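Local coordinates for protein 3-phytase (Klebsiella pneumoniae, PDB 2WNH) that probably hydrolyses phosphate esters of inositol hexakisphosphate (phytate), as a 3-phytase of the histidine acid phosphatase family, at residues Trp14-Val19 / Gln73-Leu78; Glu324-Ala329 / Tyr335-Phe340. The protein carries 3 engineered substitutions. All coordinates share one frame; numbering follows the deposited sequence.

Interaction 1 of 2, residues Trp14-Val19 / Gln73-Leu78; sequences WQLEKV and QHYRQL. With NA (sodium ion), chain G; NA (sodium ion), chain C.
The carbonyl oxygen Leu-78 O, just past the C-terminal end of helix 58-77, accepts a hydrogen bond from a water at 2.6 Å, and the same water takes the backbone hydrogen of Leu-16 N at 2.9 Å. Leu-78 O also receives a weak bond from Arg-12 of the second subunit, so this bridge lies close to the subunit boundary. Beyond this bridge the two segments meet through apolar groups. CD2 of Leu-16 touches both Tyr-75, on the last turn of the helix, and Leu-78 just past it, 3.5 Å from CD1 of Tyr-75 and 4.0 Å from CD1 of Leu-78. Val-19 covers one face of the Tyr-75 ring: its CG2 sits 3.9 Å from the ring centroid, 27° off the normal, a CH-pi contact displaced toward the hydroxyl end. With CG anti to the carbonyl carbon (chi1 -70°), Tyr-75 sends its ring from the helix toward strand 14-24, and its hydroxyl bonds to Glu-324 on the adjoining strand 320-328. Nearby, Arg-76 O binds sodium together with Arg-76 O of the second subunit. Helix and central sheet of the histidine phosphatase domain are thus joined mainly by apolar contacts, while the polar link between the two segments runs through a water.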
# COMPACT_ATOMS: atom_id res chain seq x y z
N TRP B 14 -8.09 -18.73 23.82
CA TRP B 14 -6.96 -19.54 23.40
C TRP B 14 -5.87 -18.64 22.87
O TRP B 14 -6.16 -17.74 22.11
CB TRP B 14 -7.36 -20.55 22.30
CG TRP B 14 -8.24 -21.63 22.83
CD1 TRP B 14 -9.57 -21.81 22.57
CD2 TRP B 14 -7.86 -22.67 23.75
NE1 TRP B 14 -10.03 -22.91 23.27
CE2 TRP B 14 -9.01 -23.45 23.99
CE3 TRP B 14 -6.65 -23.02 24.38
CZ2 TRP B 14 -8.99 -24.57 24.85
CZ3 TRP B 14 -6.63 -24.13 25.22
CH2 TRP B 14 -7.80 -24.88 25.44
N GLN B 15 -4.64 -18.90 23.29
CA GLN B 15 -3.51 -18.05 22.91
C GLN B 15 -2.38 -18.90 22.29
O GLN B 15 -1.93 -19.86 22.88
CB GLN B 15 -2.99 -17.36 24.17
CG GLN B 15 -1.70 -16.62 24.01
CD GLN B 15 -1.18 -16.17 25.35
OE1 GLN B 15 -0.65 -16.96 26.14
NE2 GLN B 15 -1.34 -14.88 25.63
N LEU B 16 -1.93 -18.52 21.09
CA LEU B 16 -0.83 -19.25 20.46
C LEU B 16 0.51 -18.77 21.00
O LEU B 16 0.81 -17.56 20.94
CB LEU B 16 -0.88 -19.07 18.94
CG LEU B 16 0.24 -19.72 18.11
CD1 LEU B 16 0.19 -21.24 18.26
CD2 LEU B 16 0.03 -19.34 16.65
N GLU B 17 1.31 -19.70 21.54
CA GLU B 17 2.63 -19.36 22.09
C GLU B 17 3.83 -19.62 21.20
O GLU B 17 4.85 -18.94 21.30
CB GLU B 17 2.91 -20.14 23.38
CG GLU B 17 1.90 -19.92 24.48
CD GLU B 17 2.38 -20.59 25.74
OE1 GLU B 17 3.17 -19.98 26.49
OE2 GLU B 17 1.97 -21.74 25.99
N LYS B 18 3.76 -20.67 20.38
CA LYS B 18 4.96 -21.15 19.69
C LYS B 18 4.55 -22.02 18.51
O LYS B 18 3.63 -22.82 18.62
CB LYS B 18 5.84 -21.98 20.65
CG LYS B 18 7.13 -22.58 20.05
CD LYS B 18 8.03 -21.53 19.46
CE LYS B 18 9.37 -22.09 19.01
NZ LYS B 18 10.28 -22.40 20.17
N VAL B 19 5.24 -21.81 17.39
CA VAL B 19 5.10 -22.66 16.22
C VAL B 19 6.44 -23.33 15.91
O VAL B 19 7.49 -22.67 15.89
CB VAL B 19 4.66 -21.83 14.97
CG1 VAL B 19 4.56 -22.73 13.73
CG2 VAL B 19 3.32 -21.10 15.19
N GLN B 73 0.30 -13.60 7.55
CA GLN B 73 -0.92 -12.86 7.87
C GLN B 73 -1.69 -13.57 8.99
O GLN B 73 -2.19 -12.93 9.92
CB GLN B 73 -1.80 -12.66 6.62
CG GLN B 73 -1.15 -11.71 5.59
CD GLN B 73 -1.91 -11.61 4.27
OE1 GLN B 73 -2.96 -12.24 4.08
NE2 GLN B 73 -1.38 -10.77 3.34
N HIS B 74 -1.77 -14.90 8.90
CA HIS B 74 -2.49 -15.72 9.88
C HIS B 74 -1.88 -15.57 11.27
O HIS B 74 -2.59 -15.34 12.24
CB HIS B 74 -2.51 -17.19 9.41
CG HIS B 74 -3.00 -18.16 10.43
ND1 HIS B 74 -4.32 -18.25 10.81
CD2 HIS B 74 -2.34 -19.13 11.12
CE1 HIS B 74 -4.46 -19.21 11.70
NE2 HIS B 74 -3.27 -19.76 11.92
N TYR B 75 -0.56 -15.67 11.36
CA TYR B 75 0.11 -15.55 12.65
C TYR B 75 0.15 -14.12 13.23
O TYR B 75 0.25 -13.97 14.45
CB TYR B 75 1.49 -16.23 12.62
CG TYR B 75 1.42 -17.75 12.54
CD1 TYR B 75 0.47 -18.49 13.29
CD2 TYR B 75 2.33 -18.46 11.74
CE1 TYR B 75 0.43 -19.92 13.22
CE2 TYR B 75 2.28 -19.87 11.66
CZ TYR B 75 1.32 -20.59 12.40
OH TYR B 75 1.30 -21.98 12.35
N ARG B 76 0.04 -13.09 12.39
CA ARG B 76 -0.15 -11.72 12.92
C ARG B 76 -1.58 -11.58 13.45
O ARG B 76 -1.79 -10.95 14.51
CB ARG B 76 0.17 -10.67 11.85
CG ARG B 76 1.65 -10.48 11.62
CD ARG B 76 1.96 -9.34 10.63
NE ARG B 76 1.80 -9.78 9.26
CZ ARG B 76 2.74 -10.43 8.56
NH1 ARG B 76 3.93 -10.72 9.08
NH2 ARG B 76 2.46 -10.79 7.32
N GLN B 77 -2.55 -12.13 12.72
CA GLN B 77 -3.97 -12.09 13.11
C GLN B 77 -4.15 -12.71 14.49
O GLN B 77 -4.85 -12.16 15.35
CB GLN B 77 -4.86 -12.77 12.03
CG GLN B 77 -6.25 -13.29 12.48
CD GLN B 77 -7.29 -12.20 12.69
OE1 GLN B 77 -7.11 -11.07 12.26
NE2 GLN B 77 -8.40 -12.55 13.36
N LEU B 78 -3.50 -13.85 14.73
CA LEU B 78 -3.59 -14.56 16.02
C LEU B 78 -2.76 -13.92 17.12
O LEU B 78 -2.78 -14.38 18.28
CB LEU B 78 -3.14 -16.01 15.84
CG LEU B 78 -4.08 -16.92 15.06
CD1 LEU B 78 -3.43 -18.31 14.93
CD2 LEU B 78 -5.43 -17.03 15.73
NA NA G . -1.88 -8.57 15.38
NA NA C . -2.45 -8.77 15.18
O HOH W 1 -3.40 -16.35 19.87

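Interaction 2 of 2, residues Glu324-Ala329 / Tyr335-Phe340; sequences ERWRDA and YLRVYF
Glu-324, which gives up the most surface to the opposite strand, pairs with Arg-337 in the beta hairpin formed by strands 320-328 and 334-342, and their backbones exchange two hydrogen bonds, Glu-324 N to Arg-337 O at 2.8 Å and Arg-337 N to Glu-324 O at 2.9 Å. The same residues form a salt bridge on one sheet face: with its chain extended from CG to NE, Arg-337 runs alongside Glu-324 and places NH1 3.0 Å from OE1, on the syn side. Trp-326 NE1 donates to this oxygen at 2.9 Å on the anti side and from the opposite face of the carboxylate plane. Two donors therefore hold OE1, while NE of Arg-337 turns to a second acid, Glu-364. Such flanking charge and donors would favour an ionised carboxylate. Tyr-335, next in buried area, pairs with Trp-326 through two further backbone bonds. A water links its hydroxyl to Asp-328 OD2, and its ring meets Trp-14 edge-to-face. Farther along, Tyr-339 holds CG between backbone N and carbonyl carbon (chi1 59°), which turns the edge of its ring to the carboxylate, with 79° between the planes. Its hydroxyl donates to Glu-324 OE2 at 2.7 Å, from above the carboxylate plane rather than within it.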
# COMPACT_ATOMS: atom_id res chain seq x y z
N GLU B 324 2.07 -26.71 17.12
CA GLU B 324 1.76 -25.43 17.79
C GLU B 324 1.49 -25.63 19.28
O GLU B 324 0.66 -26.45 19.64
CB GLU B 324 0.50 -24.81 17.16
CG GLU B 324 0.71 -24.22 15.74
CD GLU B 324 -0.60 -23.82 15.05
OE1 GLU B 324 -1.72 -24.06 15.59
OE2 GLU B 324 -0.54 -23.26 13.93
N ARG B 325 2.15 -24.84 20.12
CA ARG B 325 1.81 -24.80 21.55
C ARG B 325 0.83 -23.67 21.81
O ARG B 325 1.12 -22.51 21.50
CB ARG B 325 3.06 -24.59 22.42
CG ARG B 325 2.74 -24.81 23.92
CD ARG B 325 3.98 -24.66 24.76
NE ARG B 325 4.33 -23.28 25.04
CZ ARG B 325 5.46 -22.69 24.65
NH1 ARG B 325 6.35 -23.35 23.90
NH2 ARG B 325 5.70 -21.43 24.98
N TRP B 326 -0.32 -24.04 22.37
CA TRP B 326 -1.40 -23.14 22.72
C TRP B 326 -1.60 -23.11 24.23
O TRP B 326 -1.27 -24.06 24.92
CB TRP B 326 -2.71 -23.60 22.09
CG TRP B 326 -2.76 -23.38 20.59
CD1 TRP B 326 -2.25 -24.20 19.60
CD2 TRP B 326 -3.37 -22.27 19.90
NE1 TRP B 326 -2.51 -23.67 18.36
CE2 TRP B 326 -3.19 -22.48 18.51
CE3 TRP B 326 -4.04 -21.11 20.33
CZ2 TRP B 326 -3.66 -21.58 17.54
CZ3 TRP B 326 -4.51 -20.20 19.36
CH2 TRP B 326 -4.33 -20.46 17.98
N ARG B 327 -2.17 -22.02 24.71
CA ARG B 327 -2.43 -21.88 26.14
C ARG B 327 -3.87 -21.44 26.31
O ARG B 327 -4.37 -20.56 25.58
CB ARG B 327 -1.49 -20.84 26.73
CG ARG B 327 -1.68 -20.60 28.19
CD ARG B 327 -0.36 -20.17 28.79
NE ARG B 327 0.07 -18.88 28.26
CZ ARG B 327 1.19 -18.26 28.65
NH1 ARG B 327 1.96 -18.83 29.56
NH2 ARG B 327 1.52 -17.09 28.12
N ASP B 328 -4.55 -22.09 27.26
CA ASP B 328 -5.84 -21.66 27.74
C ASP B 328 -5.63 -20.42 28.64
O ASP B 328 -5.12 -20.55 29.74
CB ASP B 328 -6.47 -22.81 28.54
CG ASP B 328 -7.85 -22.47 29.10
OD1 ASP B 328 -8.36 -21.36 28.88
OD2 ASP B 328 -8.42 -23.34 29.78
N ALA B 329 -6.04 -19.23 28.18
CA ALA B 329 -5.71 -17.98 28.89
C ALA B 329 -6.52 -17.82 30.17
O ALA B 329 -6.24 -16.94 30.99
CB ALA B 329 -5.88 -16.73 28.00
N TYR B 335 -1.52 -26.83 25.66
CA TYR B 335 -2.02 -27.81 24.71
C TYR B 335 -1.13 -27.81 23.48
O TYR B 335 -0.44 -26.85 23.22
CB TYR B 335 -3.44 -27.43 24.28
CG TYR B 335 -4.46 -27.65 25.36
CD1 TYR B 335 -4.60 -26.71 26.40
CD2 TYR B 335 -5.28 -28.79 25.36
CE1 TYR B 335 -5.55 -26.90 27.41
CE2 TYR B 335 -6.23 -28.98 26.37
CZ TYR B 335 -6.35 -28.04 27.38
OH TYR B 335 -7.27 -28.21 28.39
N LEU B 336 -1.17 -28.91 22.74
CA LEU B 336 -0.45 -29.02 21.49
C LEU B 336 -1.44 -29.25 20.36
O LEU B 336 -2.43 -29.97 20.53
CB LEU B 336 0.54 -30.19 21.59
CG LEU B 336 1.53 -30.36 20.45
CD1 LEU B 336 2.54 -29.22 20.45
CD2 LEU B 336 2.24 -31.72 20.55
N ARG B 337 -1.20 -28.60 19.22
CA ARG B 337 -1.90 -28.88 17.97
C ARG B 337 -0.87 -29.38 16.97
O ARG B 337 0.24 -28.84 16.88
CB ARG B 337 -2.57 -27.59 17.46
CG ARG B 337 -3.27 -27.76 16.14
CD ARG B 337 -4.04 -26.52 15.80
NE ARG B 337 -4.72 -26.67 14.53
CZ ARG B 337 -4.65 -25.80 13.54
NH1 ARG B 337 -3.91 -24.69 13.66
NH2 ARG B 337 -5.32 -26.04 12.42
N VAL B 338 -1.22 -30.43 16.22
CA VAL B 338 -0.27 -31.07 15.32
C VAL B 338 -1.00 -31.28 14.00
O VAL B 338 -2.10 -31.85 13.98
CB VAL B 338 0.16 -32.46 15.88
CG1 VAL B 338 1.11 -33.13 14.92
CG2 VAL B 338 0.81 -32.28 17.23
N TYR B 339 -0.44 -30.80 12.89
CA TYR B 339 -1.13 -30.99 11.62
C TYR B 339 -0.20 -31.02 10.43
O TYR B 339 0.97 -30.63 10.54
CB TYR B 339 -2.24 -29.93 11.41
CG TYR B 339 -1.78 -28.50 11.43
CD1 TYR B 339 -1.70 -27.80 12.62
CD2 TYR B 339 -1.46 -27.84 10.24
CE1 TYR B 339 -1.29 -26.48 12.64
CE2 TYR B 339 -1.07 -26.49 10.24
CZ TYR B 339 -0.97 -25.83 11.46
OH TYR B 339 -0.61 -24.50 11.54
N PHE B 340 -0.72 -31.52 9.31
CA PHE B 340 0.00 -31.52 8.07
C PHE B 340 -0.82 -30.69 7.09
O PHE B 340 -2.05 -30.79 7.06
CB PHE B 340 0.18 -32.93 7.51
CG PHE B 340 0.92 -32.97 6.20
CD1 PHE B 340 2.28 -32.65 6.14
CD2 PHE B 340 0.25 -33.27 5.01
CE1 PHE B 340 2.98 -32.65 4.93
CE2 PHE B 340 0.96 -33.27 3.79
CZ PHE B 340 2.31 -32.96 3.75
O HOH W 2 -7.43 -25.99 30.06

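How the interactions relate
The two interactions have centres 10 Å apart, and both involve the mixed central sheet, in which strands 14-24 and 320-328 are antiparallel neighbours. Both segments of interaction 1 precede both of interaction 2 in the sequence. Interaction 1 lays the end of helix 58-77 against one sheet strand; interaction 2 adds the hairpin beside that strand. Glu-324 is shared by the two contacts, and Gln-15 O probably accepts from Arg-327 N at 2.8 Å. Both regions also touch the second subunit: Gln-15 NE2 bonds to Arg-12 O of that subunit and Arg-327 NH2 forms a salt bridge with its Asp-13, so both contacts lie at the subunit interface.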